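Local coordinates for cytochrome P450 113A1 (PDB 2JJN), which hydroxylates the macrolactone ring of erythromycin D at C-12 to give erythromycin C, as a heme-dependent cytochrome P450 monooxygenase, at residues I253-D258 / E384-F389. The protein carries 2 engineered substitutions. Numbering follows the deposited sequence. Where two conformers were deposited one is given.
With SO4 (sulfate ion), chain C.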
# COMPACT_ATOMS: atom_id res chain seq x y z
N ILE A 253 -9.72 -0.36 -8.06
CA ILE A 253 -9.76 -0.36 -9.53
C ILE A 253 -11.15 -0.77 -9.95
O ILE A 253 -11.76 -0.09 -10.78
CB ILE A 253 -8.72 -1.39 -10.07
CG1 ILE A 253 -7.31 -0.78 -9.96
CG2 ILE A 253 -9.04 -1.75 -11.51
CD1 ILE A 253 -6.19 -1.79 -10.23
N VAL A 254 -11.69 -1.85 -9.39
CA VAL A 254 -13.03 -2.24 -9.84
C VAL A 254 -14.10 -1.22 -9.45
O VAL A 254 -15.01 -0.89 -10.27
CB VAL A 254 -13.38 -3.64 -9.27
CG1 VAL A 254 -14.85 -3.97 -9.62
CG2 VAL A 254 -12.39 -4.64 -9.89
N ARG A 255 -13.98 -0.65 -8.25
CA ARG A 255 -14.92 0.41 -7.85
C ARG A 255 -14.88 1.63 -8.78
O ARG A 255 -15.94 2.18 -9.18
CB ARG A 255 -14.63 0.89 -6.42
CG ARG A 255 -15.13 0.05 -5.33
CD ARG A 255 -15.37 1.06 -4.13
NE ARG A 255 -14.06 1.45 -3.60
CZ ARG A 255 -13.76 2.57 -2.94
NH1 ARG A 255 -14.64 3.58 -2.78
NH2 ARG A 255 -12.51 2.70 -2.46
N THR A 256 -13.66 1.99 -9.18
CA THR A 256 -13.51 3.20 -10.02
C THR A 256 -14.01 2.95 -11.46
O THR A 256 -14.69 3.80 -12.05
CB THR A 256 -12.09 3.67 -9.99
OG1 THR A 256 -11.68 3.88 -8.63
CG2 THR A 256 -11.97 5.02 -10.71
N LEU A 257 -13.65 1.78 -12.01
CA LEU A 257 -14.21 1.44 -13.31
C LEU A 257 -15.72 1.33 -13.29
O LEU A 257 -16.37 1.69 -14.27
CB LEU A 257 -13.59 0.14 -13.83
CG LEU A 257 -12.11 0.20 -14.11
CD1 LEU A 257 -11.57 -1.22 -14.48
CD2 LEU A 257 -11.87 1.16 -15.30
N ASP A 258 -16.30 0.85 -12.17
CA ASP A 258 -17.76 0.72 -12.11
C ASP A 258 -18.39 2.14 -12.17
O ASP A 258 -19.53 2.28 -12.62
CB ASP A 258 -18.08 0.04 -10.78
CG ASP A 258 -19.55 -0.40 -10.65
OD1 ASP A 258 -20.19 -0.71 -11.69
OD2 ASP A 258 -20.01 -0.42 -9.49
N GLU A 384 -26.38 -4.28 1.48
CA GLU A 384 -25.79 -3.18 2.26
C GLU A 384 -24.82 -2.32 1.43
O GLU A 384 -24.32 -2.75 0.38
CB GLU A 384 -25.04 -3.74 3.46
CG GLU A 384 -24.11 -4.86 3.09
CD GLU A 384 -23.02 -5.08 4.10
OE1 GLU A 384 -23.34 -5.41 5.26
OE2 GLU A 384 -21.84 -4.94 3.72
N ARG A 385 -24.59 -1.10 1.91
CA ARG A 385 -23.53 -0.27 1.37
C ARG A 385 -22.20 -0.85 1.80
O ARG A 385 -22.12 -1.69 2.71
CB ARG A 385 -23.67 1.18 1.85
CG ARG A 385 -25.00 1.77 1.43
CD ARG A 385 -24.90 3.24 1.12
NE ARG A 385 -24.08 3.52 -0.06
CZ ARG A 385 -24.53 3.46 -1.32
NH1 ARG A 385 -25.78 3.10 -1.59
NH2 ARG A 385 -23.71 3.75 -2.32
N LEU A 386 -21.14 -0.44 1.12
CA LEU A 386 -19.84 -1.05 1.38
C LEU A 386 -19.32 -0.70 2.75
O LEU A 386 -19.60 0.39 3.27
CB LEU A 386 -18.85 -0.61 0.32
CG LEU A 386 -19.23 -1.05 -1.10
CD1 LEU A 386 -18.31 -0.35 -2.09
CD2 LEU A 386 -19.06 -2.53 -1.24
N ARG A 387 -18.52 -1.62 3.29
CA ARG A 387 -17.83 -1.42 4.53
C ARG A 387 -16.43 -0.87 4.22
O ARG A 387 -15.53 -1.61 3.90
CB ARG A 387 -17.70 -2.72 5.30
CG ARG A 387 -18.85 -3.04 6.25
CD ARG A 387 -19.74 -4.15 5.74
NE ARG A 387 -19.02 -5.39 5.45
CZ ARG A 387 -19.57 -6.60 5.46
NH1 ARG A 387 -20.86 -6.74 5.77
NH2 ARG A 387 -18.84 -7.67 5.17
N HIS A 388 -16.29 0.44 4.33
CA HIS A 388 -15.00 1.10 4.09
C HIS A 388 -14.10 0.96 5.29
O HIS A 388 -14.58 0.92 6.45
CB HIS A 388 -15.23 2.60 3.85
CG HIS A 388 -15.82 2.91 2.53
ND1 HIS A 388 -15.17 3.68 1.60
CD2 HIS A 388 -17.01 2.56 1.98
CE1 HIS A 388 -15.93 3.81 0.53
NE2 HIS A 388 -17.05 3.14 0.74
N PHE A 389 -12.79 0.85 5.04
CA PHE A 389 -11.84 1.06 6.13
C PHE A 389 -12.02 2.48 6.68
O PHE A 389 -12.24 3.45 5.92
CB PHE A 389 -10.40 0.85 5.64
CG PHE A 389 -10.08 -0.58 5.35
CD1 PHE A 389 -9.82 -1.48 6.37
CD2 PHE A 389 -10.07 -1.06 4.05
CE1 PHE A 389 -9.53 -2.79 6.09
CE2 PHE A 389 -9.78 -2.40 3.75
CZ PHE A 389 -9.55 -3.28 4.81
S SO4 C . -20.61 2.96 -0.93
O1 SO4 C . -21.47 1.79 -0.88
O2 SO4 C . -19.72 2.92 0.21
O3 SO4 C . -21.41 4.18 -0.89
O4 SO4 C . -19.85 3.00 -2.19
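Arg-255 is the one residue of 253-258 that reaches 384-389, and it touches two side chains there. Its CD lies 3.8 Å from CD1 of Leu-386. This is an aliphatic contact, with the two side chains running past each other in opposite directions. Further out, Arg-255 NH1 comes to 3.6 Å from CE1 of His-388. The approach is oblique, with the guanidinium and imidazole planes 83° apart. The arginine chain bends at chi3 (-73°), and its end turns from the leucine methyl toward the imidazole.

The imidazole is held on its NE2 side. His-388 NE2 donates to O2 of a sulfate ion at 2.7 Å, close to the ring plane. The sulfate probably comes from the crystallisation liquor. Its O1 accepts an almost straight bond from the backbone N of Leu-386 (3.0 Å, 177°). Its O3 lies at the edge of the Arg-385 guanidinium and takes bonds from NE and from NH2, the latter at 2.7 Å. Arg-381 NE also binds the ion, so two arginines and the histidine, which would probably be favoured in its charged form, gather round one anion.

In the P450 fold, the contact joins the C-terminal part of the long helix 228-259 to the loop between 378-379 and 400-402, two strands of a small antiparallel sheet in which 400-402 lies between 378-379 and 132-134. It lies away from the heme and substrate sites, with the Arg-255 side chain about 13 Å from the heme.

Behind the contact, Arg-255 NH2 is hydrogen-bonded to Asn-252 OD1 on the same helix, and Glu-27 OE1 forms only a long, weak ion pair with NH1. Asp-258 ties the helix to the sheet through Thr-378 and the backbone N of Val-379.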